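Local coordinates for protein tripeptidase (PDB 3RZA) that probably hydrolyses short peptides, as a tripeptidase of the M20/M25/M40 family with zinc and calcium ions bound in its catalytic domain, at residues Ile204-Ala215 and Asn258-Glu269; Ile227-Leu237 and His284-Glu295. One frame throughout, in Å; residues are numbered along the deposited sequence.

Contact 1 (Ile204-Ala215 and Asn258-Glu269); sequences ISAKIIGKTAHA and NIVADEVILEAE. With CIT (citric acid), chain F.
Strands 204-209 and 263-269 run antiparallel, their axes 4.7 Å apart at 165°, with Ile204-Ala268, Ala206-Leu266 and Ile208-Val264 as hydrogen-bonded pairs. Beyond Gly210 the register slips by one residue, and pairing resumes where Val260 N meets Ala213 O (2.8 Å) and Ala215 N meets Asn258 O. On the face carrying Ala206 and Val264, Leu266 CD2, in one of its two conformers, reaches across to Ile208 CG1 (3.6 Å). On the other face the extended Lys207 chain passes over Ile265 CD1, met at CG (3.7 Å), toward Glu263; NZ stays 4.3 Å from Glu263 OE2, beyond a salt bridge. In the loops a water links Thr212 N to Asp262 OD2. At the far end the His214 ring has Asn258 O over one face. Its NE2 gives a nearly straight bond to O4 of a citrate (2.9 Å), which Asn258 ND2 also reaches, weakly; ND1 is hydrogen-bonded to Ser216 OG, and Arg271 and Gly342 of the second subunit also bind the citrate. One face is thus apolar, the other mixed, with Lys207 and Glu263 beside Ile265, while the loop end is a polar corner able to hold an anion, here a citrate probably from the crystallisation liquor.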
loop_
_atom_site.group_PDB
_atom_site.type_symbol
_atom_site.label_atom_id
_atom_site.label_comp_id
_atom_site.label_asym_id
_atom_site.label_seq_id
_atom_site.Cartn_x
_atom_site.Cartn_y
_atom_site.Cartn_z
ATOM N N ILE A 204 7.863 15.790 1.773
ATOM C CA ILE A 204 6.553 16.138 2.339
ATOM C C ILE A 204 5.760 14.844 2.456
ATOM O O ILE A 204 5.651 14.078 1.495
ATOM C CB ILE A 204 5.793 17.236 1.518
ATOM C CG1 ILE A 204 4.368 17.450 2.061
ATOM C CG2 ILE A 204 5.752 16.893 0.055
ATOM C CD1 ILE A 204 3.742 18.794 1.672
ATOM N N SER A 205 5.273 14.569 3.658
ATOM C CA SER A 205 4.400 13.432 3.883
ATOM C C SER A 205 3.058 13.898 4.451
ATOM O O SER A 205 3.002 14.860 5.202
ATOM C CB SER A 205 5.069 12.448 4.815
ATOM O OG SER A 205 6.272 11.974 4.248
ATOM N N ALA A 206 1.985 13.205 4.061
ATOM C CA ALA A 206 0.640 13.540 4.477
ATOM C C ALA A 206 -0.108 12.264 4.941
ATOM O O ALA A 206 -0.122 11.251 4.221
ATOM C CB ALA A 206 -0.102 14.228 3.343
ATOM N N LYS A 207 -0.625 12.285 6.170
ATOM C CA LYS A 207 -1.598 11.291 6.647
ATOM C C LYS A 207 -2.980 11.906 6.533
ATOM O O LYS A 207 -3.277 12.906 7.224
ATOM C CB LYS A 207 -1.302 10.902 8.079
ATOM C CG LYS A 207 -2.338 9.959 8.726
ATOM C CD LYS A 207 -1.788 9.420 9.990
ATOM C CE LYS A 207 -2.855 8.897 10.908
ATOM N NZ LYS A 207 -2.240 8.560 12.222
ATOM N N ILE A 208 -3.816 11.323 5.660
ATOM C CA ILE A 208 -5.167 11.806 5.412
ATOM C C ILE A 208 -6.118 10.870 6.163
ATOM O O ILE A 208 -6.109 9.661 5.922
ATOM C CB ILE A 208 -5.527 11.813 3.891
ATOM C CG1 ILE A 208 -4.504 12.622 3.051
ATOM C CG2 ILE A 208 -6.930 12.363 3.683
ATOM C CD1 ILE A 208 -4.368 14.073 3.453
ATOM N N ILE A 209 -6.902 11.424 7.084
ATOM C CA ILE A 209 -7.902 10.660 7.846
ATOM C C ILE A 209 -9.320 11.011 7.382
ATOM O O ILE A 209 -9.662 12.199 7.248
ATOM C CB ILE A 209 -7.796 10.960 9.361
ATOM C CG1 ILE A 209 -6.416 10.570 9.908
ATOM C CG2 ILE A 209 -8.920 10.249 10.150
ATOM C CD1 ILE A 209 -6.103 9.107 9.804
ATOM N N GLY A 210 -10.142 9.982 7.174
ATOM C CA GLY A 210 -11.571 10.140 6.929
ATOM C C GLY A 210 -12.332 9.481 8.040
ATOM O O GLY A 210 -11.898 9.526 9.194
ATOM N N LYS A 211 -13.429 8.817 7.684
ATOM C CA LYS A 211 -14.361 8.194 8.644
ATOM C C LYS A 211 -14.861 6.881 8.030
ATOM O O LYS A 211 -15.316 6.884 6.874
ATOM C CB LYS A 211 -15.528 9.166 8.901
ATOM C CG LYS A 211 -16.456 8.838 10.082
ATOM C CD LYS A 211 -17.234 10.135 10.538
ATOM C CE LYS A 211 -18.652 9.833 11.039
ATOM N NZ LYS A 211 -18.679 8.713 12.027
ATOM N N THR A 212 -14.725 5.772 8.773
ATOM C CA THR A 212 -15.164 4.429 8.321
ATOM C C THR A 212 -16.670 4.308 8.234
ATOM O O THR A 212 -17.393 4.936 9.005
ATOM C CB THR A 212 -14.739 3.277 9.294
ATOM O OG1 THR A 212 -15.191 3.562 10.624
ATOM C CG2 THR A 212 -13.309 3.106 9.314
ATOM N N ALA A 213 -17.131 3.471 7.316
ATOM C CA ALA A 213 -18.526 3.141 7.177
ATOM C C ALA A 213 -18.581 1.980 6.215
ATOM O O ALA A 213 -17.606 1.719 5.497
ATOM C CB ALA A 213 -19.342 4.342 6.615
ATOM N N HIS A 214 -19.712 1.311 6.179
ATOM C CA HIS A 214 -19.923 0.246 5.197
ATOM C C HIS A 214 -20.111 0.885 3.797
ATOM O O HIS A 214 -20.674 1.988 3.678
ATOM C CB HIS A 214 -21.108 -0.647 5.604
ATOM C CG HIS A 214 -21.083 -1.987 4.946
ATOM N ND1 HIS A 214 -21.750 -2.248 3.769
ATOM C CD2 HIS A 214 -20.406 -3.119 5.252
ATOM C CE1 HIS A 214 -21.518 -3.496 3.398
ATOM N NE2 HIS A 214 -20.705 -4.046 4.281
ATOM N N ALA A 215 -19.590 0.233 2.761
ATOM C CA ALA A 215 -19.617 0.797 1.400
ATOM C C ALA A 215 -21.035 0.913 0.813
ATOM O O ALA A 215 -21.263 1.722 -0.077
ATOM C CB ALA A 215 -18.709 -0.002 0.462
ATOM N N ASN A 258 -15.438 -3.354 0.614
ATOM C CA ASN A 258 -16.740 -3.096 1.258
ATOM C C ASN A 258 -16.716 -2.120 2.450
ATOM O O ASN A 258 -17.752 -1.951 3.117
ATOM C CB ASN A 258 -17.403 -4.426 1.676
ATOM C CG ASN A 258 -16.676 -5.129 2.828
ATOM O OD1 ASN A 258 -15.458 -5.036 2.959
ATOM N ND2 ASN A 258 -17.428 -5.854 3.644
ATOM N N ILE A 259 -15.568 -1.464 2.684
ATOM C CA ILE A 259 -15.402 -0.474 3.761
ATOM C C ILE A 259 -14.947 0.851 3.166
ATOM O O ILE A 259 -14.019 0.872 2.356
ATOM C CB ILE A 259 -14.344 -0.994 4.800
ATOM C CG1 ILE A 259 -14.850 -2.272 5.487
ATOM C CG2 ILE A 259 -14.013 0.077 5.837
ATOM C CD1 ILE A 259 -16.188 -2.115 6.246
ATOM N N VAL A 260 -15.598 1.957 3.552
ATOM C CA VAL A 260 -15.109 3.299 3.204
ATOM C C VAL A 260 -13.741 3.478 3.911
ATOM O O VAL A 260 -13.648 3.293 5.132
ATOM C CB VAL A 260 -16.123 4.450 3.586
ATOM C CG1 VAL A 260 -15.542 5.849 3.246
ATOM C CG2 VAL A 260 -17.455 4.279 2.869
ATOM N N ALA A 261 -12.689 3.756 3.120
ATOM C CA ALA A 261 -11.304 3.835 3.619
ATOM C C ALA A 261 -11.121 5.059 4.492
ATOM O O ALA A 261 -11.400 6.170 4.050
ATOM C CB ALA A 261 -10.298 3.895 2.423
ATOM N N ASP A 262 -10.665 4.868 5.725
ATOM C CA ASP A 262 -10.503 6.005 6.667
ATOM C C ASP A 262 -9.058 6.510 6.853
ATOM O O ASP A 262 -8.842 7.406 7.691
ATOM C CB ASP A 262 -11.155 5.700 8.023
ATOM C CG ASP A 262 -10.410 4.644 8.834
ATOM O OD1 ASP A 262 -9.514 3.976 8.297
ATOM O OD2 ASP A 262 -10.777 4.459 10.016
ATOM N N GLU A 263 -8.097 5.964 6.102
ATOM C CA GLU A 263 -6.704 6.386 6.198
ATOM C C GLU A 263 -5.917 6.176 4.929
ATOM O O GLU A 263 -5.919 5.080 4.376
ATOM C CB GLU A 263 -5.987 5.671 7.337
ATOM C CG GLU A 263 -4.477 6.018 7.463
ATOM C CD GLU A 263 -3.865 5.628 8.801
ATOM O OE1 GLU A 263 -4.596 5.164 9.671
ATOM O OE2 GLU A 263 -2.642 5.786 8.986
ATOM N N VAL A 264 -5.164 7.209 4.551
ATOM C CA VAL A 264 -4.208 7.147 3.464
ATOM C C VAL A 264 -2.921 7.818 3.906
ATOM O O VAL A 264 -2.958 8.917 4.474
ATOM C CB VAL A 264 -4.759 7.870 2.222
ATOM C CG1 VAL A 264 -3.678 8.047 1.177
ATOM C CG2 VAL A 264 -5.915 7.087 1.638
ATOM N N ILE A 265 -1.790 7.174 3.623
ATOM C CA ILE A 265 -0.460 7.759 3.828
ATOM C C ILE A 265 0.104 8.075 2.469
ATOM O O ILE A 265 0.116 7.189 1.597
ATOM C CB ILE A 265 0.510 6.783 4.548
ATOM C CG1 ILE A 265 -0.064 6.312 5.891
ATOM C CG2 ILE A 265 1.900 7.431 4.711
ATOM C CD1 ILE A 265 -0.314 7.411 6.916
ATOM N N LEU A 266 0.473 9.351 2.269
ATOM C CA LEU A 266 1.158 9.830 1.062
ATOM C C LEU A 266 2.581 10.164 1.435
ATOM O O LEU A 266 2.799 10.764 2.477
ATOM C CB LEU A 266 0.520 11.126 0.531
ATOM C CG LEU A 266 -0.912 11.144 0.017
ATOM C CD1 LEU A 266 -1.080 10.097 -1.033
ATOM C CD2 LEU A 266 -1.901 10.959 1.136
ATOM N N GLU A 267 3.535 9.826 0.565
ATOM C CA GLU A 267 4.939 10.308 0.698
ATOM C C GLU A 267 5.393 10.951 -0.595
ATOM O O GLU A 267 5.353 10.306 -1.666
ATOM C CB GLU A 267 5.887 9.181 1.083
ATOM C CG GLU A 267 5.497 8.503 2.404
ATOM C CD GLU A 267 6.493 7.431 2.848
ATOM O OE1 GLU A 267 7.720 7.680 2.813
ATOM O OE2 GLU A 267 6.035 6.333 3.205
ATOM N N ALA A 268 5.816 12.208 -0.488
ATOM C CA ALA A 268 6.093 13.061 -1.631
ATOM C C ALA A 268 7.430 13.774 -1.461
ATOM O O ALA A 268 8.056 13.715 -0.391
ATOM C CB ALA A 268 4.960 14.083 -1.817
ATOM N N GLU A 269 7.887 14.411 -2.536
ATOM C CA GLU A 269 9.021 15.354 -2.469
ATOM C C GLU A 269 8.811 16.557 -3.345
ATOM O O GLU A 269 7.913 16.561 -4.198
ATOM C CB GLU A 269 10.330 14.680 -2.875
ATOM C CG GLU A 269 10.304 14.073 -4.274
ATOM C CD GLU A 269 11.627 14.164 -4.963
ATOM O OE1 GLU A 269 12.565 13.452 -4.533
ATOM O OE2 GLU A 269 11.736 14.946 -5.939
HETATM C C1 CIT F . -19.388 -8.467 0.140
HETATM O O1 CIT F . -19.066 -9.606 -0.254
HETATM O O2 CIT F . -18.510 -7.578 0.197
HETATM C C2 CIT F . -20.824 -8.193 0.544
HETATM C C3 CIT F . -20.951 -7.580 1.956
HETATM O O7 CIT F . -20.287 -6.284 1.998
HETATM C C4 CIT F . -20.320 -8.497 3.027
HETATM C C5 CIT F . -20.412 -7.937 4.423
HETATM O O3 CIT F . -20.961 -8.621 5.303
HETATM O O4 CIT F . -19.952 -6.807 4.717
HETATM C C6 CIT F . -22.436 -7.336 2.228
HETATM O O5 CIT F . -22.808 -6.439 3.031
HETATM O O6 CIT F . -23.316 -8.008 1.636
HETATM O O HOH W 1 8.072 12.142 2.020
HETATM O O HOH W 2 -12.843 5.997 10.829
#

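Contact 2 (Ile227-Leu237 and His284-Glu295); sequences IAAKAISRMKL and HMTDVFETTASE
Thr292 enters helix 227-234 as a knob into a hole formed by Ile227, Lys230, Ala231 and Arg234, in a helix pair running roughly antiparallel, axes 9.0 Å apart at 139°. Both helices lie on one face of the sheet built from strands 194-209, 244-253, 263-272 and 299-312, giving a two-layer alpha/beta domain. Thr292 CG2 rests 3.6 Å from Ile227 O and also lies over one face of the Arg234 guanidinium. Beside this knob Ile227 CG2 meets the backbone at Ala293 CA (3.6 Å), and the small Ala231 lets Phe289 come close, CB to CD1 3.6 Å. Val288 CG1 fills the next step, against Ala231 O and Arg234 CB. Past the helix, Met235, a selenomethionine, bends at chi3 and thereby sets its CE squarely over the Phe289 ring, 3.5 Å from the centroid and 7° off the normal, a CH-pi contact; SE lies obliquely to the ring and packs on Met285 CG. Outward from this core, Thr292 OG1 bonds back to Val288 O, sharing that carbonyl with Thr292 N from the opposite face, which helps fix the rotation of the knob. Ala206, Ala300 and Val302 of the sheet back Phe289. Toward solvent Arg234 stretches to Glu295 in a salt bridge: OE1 lies in the guanidinium plane, 2.9 Å from NH1, although it is met from above the carboxylate plane. At the other end the His284 ring offers NE2 in its plane to the chain leaving helix 227-234, taking an almost linear bond, 175° at the hydrogen, from Lys236 N at 3.1 Å.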
loop_
_atom_site.group_PDB
_atom_site.type_symbol
_atom_site.label_atom_id
_atom_site.label_comp_id
_atom_site.label_asym_id
_atom_site.label_seq_id
_atom_site.Cartn_x
_atom_site.Cartn_y
_atom_site.Cartn_z
ATOM N N ILE A 227 -10.409 11.790 -0.855
ATOM C CA ILE A 227 -9.806 13.058 -0.416
ATOM C C ILE A 227 -8.379 13.246 -0.943
ATOM O O ILE A 227 -8.058 14.298 -1.508
ATOM C CB ILE A 227 -9.747 13.174 1.130
ATOM C CG1 ILE A 227 -11.137 13.404 1.705
ATOM C CG2 ILE A 227 -8.827 14.344 1.542
ATOM C CD1 ILE A 227 -11.190 13.277 3.230
ATOM N N ALA A 228 -7.550 12.211 -0.728
ATOM C CA ALA A 228 -6.151 12.171 -1.140
ATOM C C ALA A 228 -5.994 12.271 -2.654
ATOM O O ALA A 228 -5.128 13.022 -3.128
ATOM C CB ALA A 228 -5.479 10.880 -0.619
ATOM N N ALA A 229 -6.860 11.568 -3.396
ATOM C CA ALA A 229 -6.924 11.664 -4.864
ATOM C C ALA A 229 -7.346 13.048 -5.339
ATOM O O ALA A 229 -6.731 13.604 -6.253
ATOM C CB ALA A 229 -7.859 10.614 -5.438
ATOM N N LYS A 230 -8.380 13.606 -4.719
ATOM C CA LYS A 230 -8.817 14.948 -5.060
ATOM C C LYS A 230 -7.733 15.988 -4.759
ATOM O O LYS A 230 -7.464 16.836 -5.611
ATOM C CB LYS A 230 -10.152 15.305 -4.380
ATOM C CG LYS A 230 -11.339 14.662 -5.061
ATOM C CD LYS A 230 -12.636 14.911 -4.315
ATOM C CE LYS A 230 -13.833 14.464 -5.153
ATOM N NZ LYS A 230 -15.135 14.760 -4.532
ATOM N N ALA A 231 -7.057 15.868 -3.599
ATOM C CA ALA A 231 -5.962 16.794 -3.241
ATOM C C ALA A 231 -4.851 16.812 -4.307
ATOM O O ALA A 231 -4.466 17.885 -4.786
ATOM C CB ALA A 231 -5.388 16.460 -1.887
ATOM N N ILE A 232 -4.432 15.615 -4.723
ATOM C CA ILE A 232 -3.436 15.411 -5.782
ATOM C C ILE A 232 -3.858 16.004 -7.135
ATOM O O ILE A 232 -3.014 16.615 -7.819
ATOM C CB ILE A 232 -3.091 13.906 -5.969
ATOM C CG1 ILE A 232 -2.299 13.376 -4.782
ATOM C CG2 ILE A 232 -2.296 13.674 -7.255
ATOM C CD1 ILE A 232 -2.133 11.822 -4.841
ATOM N N SER A 233 -5.138 15.875 -7.496
ATOM C CA SER A 233 -5.665 16.475 -8.751
ATOM C C SER A 233 -5.682 18.010 -8.724
ATOM O O SER A 233 -5.572 18.652 -9.765
ATOM C CB SER A 233 -7.074 15.948 -9.071
ATOM O OG SER A 233 -7.709 16.719 -10.092
ATOM N N ARG A 234 -5.824 18.597 -7.527
ATOM C CA ARG A 234 -5.794 20.064 -7.364
ATOM C C ARG A 234 -4.381 20.680 -7.384
ATOM O O ARG A 234 -4.258 21.874 -7.500
ATOM C CB ARG A 234 -6.472 20.471 -6.051
ATOM C CG ARG A 234 -7.913 20.068 -5.944
ATOM C CD ARG A 234 -8.462 20.446 -4.591
ATOM N NE ARG A 234 -9.846 19.996 -4.417
ATOM C CZ ARG A 234 -10.717 20.475 -3.514
ATOM N NH1 ARG A 234 -10.365 21.403 -2.623
ATOM N NH2 ARG A 234 -11.960 19.992 -3.485
HETATM N N MSE A 235 -3.337 19.846 -7.289
HETATM C CA MSE A 235 -1.991 20.240 -6.881
HETATM C C MSE A 235 -1.171 20.468 -8.120
HETATM O O MSE A 235 -1.377 19.782 -9.105
HETATM C CB MSE A 235 -1.380 19.071 -6.065
HETATM C CG MSE A 235 -0.317 19.444 -5.134
HETATM SE SE MSE A 235 0.022 18.027 -3.886
HETATM C CE MSE A 235 -1.454 18.379 -2.608
ATOM N N LYS A 236 -0.251 21.427 -8.077
ATOM C CA LYS A 236 0.805 21.572 -9.089
ATOM C C LYS A 236 1.860 20.508 -8.790
ATOM O O LYS A 236 2.353 20.403 -7.652
ATOM C CB LYS A 236 1.441 22.960 -9.038
ATOM C CG LYS A 236 0.470 24.144 -9.298
ATOM C CD LYS A 236 1.240 25.487 -9.572
ATOM C CE LYS A 236 0.721 26.755 -8.771
ATOM N NZ LYS A 236 1.698 27.209 -7.663
ATOM N N LEU A 237 2.148 19.677 -9.779
ATOM C CA LEU A 237 3.028 18.519 -9.617
ATOM C C LEU A 237 3.773 18.305 -10.918
ATOM O O LEU A 237 3.419 18.891 -11.934
ATOM C CB LEU A 237 2.198 17.269 -9.300
ATOM C CG LEU A 237 1.583 17.137 -7.920
ATOM C CD1 LEU A 237 0.637 15.942 -7.866
ATOM C CD2 LEU A 237 2.641 17.004 -6.859
ATOM N N HIS A 284 2.150 25.362 -0.863
ATOM C CA HIS A 284 1.044 25.024 -1.779
ATOM C C HIS A 284 0.499 23.596 -1.581
ATOM O O HIS A 284 -0.720 23.417 -1.472
ATOM C CB HIS A 284 1.472 25.245 -3.239
ATOM C CG HIS A 284 0.541 24.654 -4.238
ATOM N ND1 HIS A 284 -0.725 25.143 -4.442
ATOM C CD2 HIS A 284 0.694 23.624 -5.107
ATOM C CE1 HIS A 284 -1.323 24.441 -5.390
ATOM N NE2 HIS A 284 -0.485 23.513 -5.811
HETATM N N MSE A 285 1.410 22.616 -1.496
HETATM C CA MSE A 285 1.048 21.190 -1.314
HETATM C C MSE A 285 0.400 20.966 0.070
HETATM O O MSE A 285 -0.664 20.374 0.176
HETATM C CB MSE A 285 2.282 20.298 -1.455
HETATM C CG MSE A 285 2.891 20.274 -2.851
HETATM SE SE MSE A 285 4.695 19.522 -2.898
HETATM C CE MSE A 285 4.161 17.687 -2.970
ATOM N N THR A 286 1.041 21.483 1.107
ATOM C CA THR A 286 0.483 21.512 2.473
ATOM C C THR A 286 -0.926 22.110 2.519
ATOM O O THR A 286 -1.881 21.444 2.973
ATOM C CB THR A 286 1.410 22.325 3.399
ATOM O OG1 THR A 286 2.716 21.749 3.359
ATOM C CG2 THR A 286 0.868 22.389 4.856
ATOM N N ASP A 287 -1.073 23.318 1.998
ATOM C CA ASP A 287 -2.391 23.995 1.988
ATOM C C ASP A 287 -3.469 23.231 1.231
ATOM O O ASP A 287 -4.604 23.152 1.712
ATOM C CB ASP A 287 -2.296 25.425 1.424
ATOM C CG ASP A 287 -1.544 26.395 2.355
ATOM O OD1 ASP A 287 -1.372 26.101 3.554
ATOM O OD2 ASP A 287 -1.128 27.465 1.878
ATOM N N VAL A 288 -3.109 22.634 0.089
ATOM C CA VAL A 288 -4.076 21.869 -0.704
ATOM C C VAL A 288 -4.532 20.584 0.017
ATOM O O VAL A 288 -5.731 20.299 0.058
ATOM C CB VAL A 288 -3.560 21.583 -2.148
ATOM C CG1 VAL A 288 -4.431 20.578 -2.833
ATOM C CG2 VAL A 288 -3.551 22.902 -2.959
ATOM N N PHE A 289 -3.599 19.855 0.630
ATOM C CA PHE A 289 -3.961 18.700 1.477
ATOM C C PHE A 289 -4.897 19.071 2.636
ATOM O O PHE A 289 -5.946 18.456 2.802
ATOM C CB PHE A 289 -2.699 18.015 2.063
ATOM C CG PHE A 289 -1.968 17.117 1.097
ATOM C CD1 PHE A 289 -2.643 16.123 0.389
ATOM C CD2 PHE A 289 -0.592 17.248 0.918
ATOM C CE1 PHE A 289 -1.975 15.280 -0.489
ATOM C CE2 PHE A 289 0.093 16.395 0.050
ATOM C CZ PHE A 289 -0.615 15.405 -0.667
ATOM N N GLU A 290 -4.516 20.098 3.398
ATOM C CA GLU A 290 -5.259 20.527 4.577
ATOM C C GLU A 290 -6.664 21.045 4.242
ATOM O O GLU A 290 -7.659 20.556 4.814
ATOM C CB GLU A 290 -4.458 21.566 5.356
ATOM C CG GLU A 290 -3.191 20.950 6.027
ATOM C CD GLU A 290 -2.336 21.970 6.807
ATOM O OE1 GLU A 290 -2.467 23.189 6.547
ATOM O OE2 GLU A 290 -1.508 21.546 7.664
ATOM N N THR A 291 -6.755 21.936 3.250
ATOM C CA THR A 291 -8.037 22.525 2.856
ATOM C C THR A 291 -8.952 21.521 2.149
ATOM O O THR A 291 -10.152 21.561 2.371
ATOM C CB THR A 291 -7.867 23.786 1.973
ATOM O OG1 THR A 291 -7.126 23.448 0.807
ATOM C CG2 THR A 291 -7.147 24.859 2.706
ATOM N N THR A 292 -8.390 20.614 1.327
ATOM C CA THR A 292 -9.191 19.565 0.672
ATOM C C THR A 292 -9.778 18.560 1.672
ATOM O O THR A 292 -10.968 18.193 1.571
ATOM C CB THR A 292 -8.386 18.790 -0.397
ATOM O OG1 THR A 292 -7.903 19.712 -1.376
ATOM C CG2 THR A 292 -9.263 17.715 -1.105
ATOM N N ALA A 293 -8.939 18.104 2.608
ATOM C CA ALA A 293 -9.371 17.227 3.702
ATOM C C ALA A 293 -10.491 17.857 4.525
ATOM O O ALA A 293 -11.532 17.238 4.758
ATOM C CB ALA A 293 -8.186 16.875 4.606
ATOM N N SER A 294 -10.287 19.094 4.917
ATOM C CA SER A 294 -11.256 19.803 5.753
ATOM C C SER A 294 -12.592 20.044 5.032
ATOM O O SER A 294 -13.651 19.771 5.613
ATOM C CB SER A 294 -10.669 21.119 6.243
ATOM O OG SER A 294 -11.645 21.869 6.889
ATOM N N GLU A 295 -12.525 20.518 3.777
ATOM C CA GLU A 295 -13.730 20.713 2.908
ATOM C C GLU A 295 -14.618 19.471 2.821
ATOM O O GLU A 295 -15.814 19.584 2.879
ATOM C CB GLU A 295 -13.343 21.120 1.468
ATOM C CG GLU A 295 -13.109 22.617 1.242
ATOM C CD GLU A 295 -12.436 22.933 -0.118
ATOM O OE1 GLU A 295 -12.678 22.199 -1.116
ATOM O OE2 GLU A 295 -11.656 23.921 -0.186
HETATM O O HOH W 3 -14.630 20.767 -1.672
#

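Contacts 1 and 2 are two layers of one domain, their centres 13 Å apart: the strand pair of contact 1 is part of the sheet, and the helix pair of contact 2 covers its apolar face. Ile208 CG2 touches Ile227 CG2 at 3.5 Å, and Val264 CG1 meets Ala228 CB at 3.8 Å; Ile204, modelled in two conformers, packs on Met285. Their segments alternate along the chain, each strand being followed by one of the helices. Both contacts also reach the second subunit, consistent with a dimerisation domain as in M20 relatives. The metal sites of the chain lie in the other domain; across the assembly, the side chain of Glu269 is about 14 Å from a calcium ion.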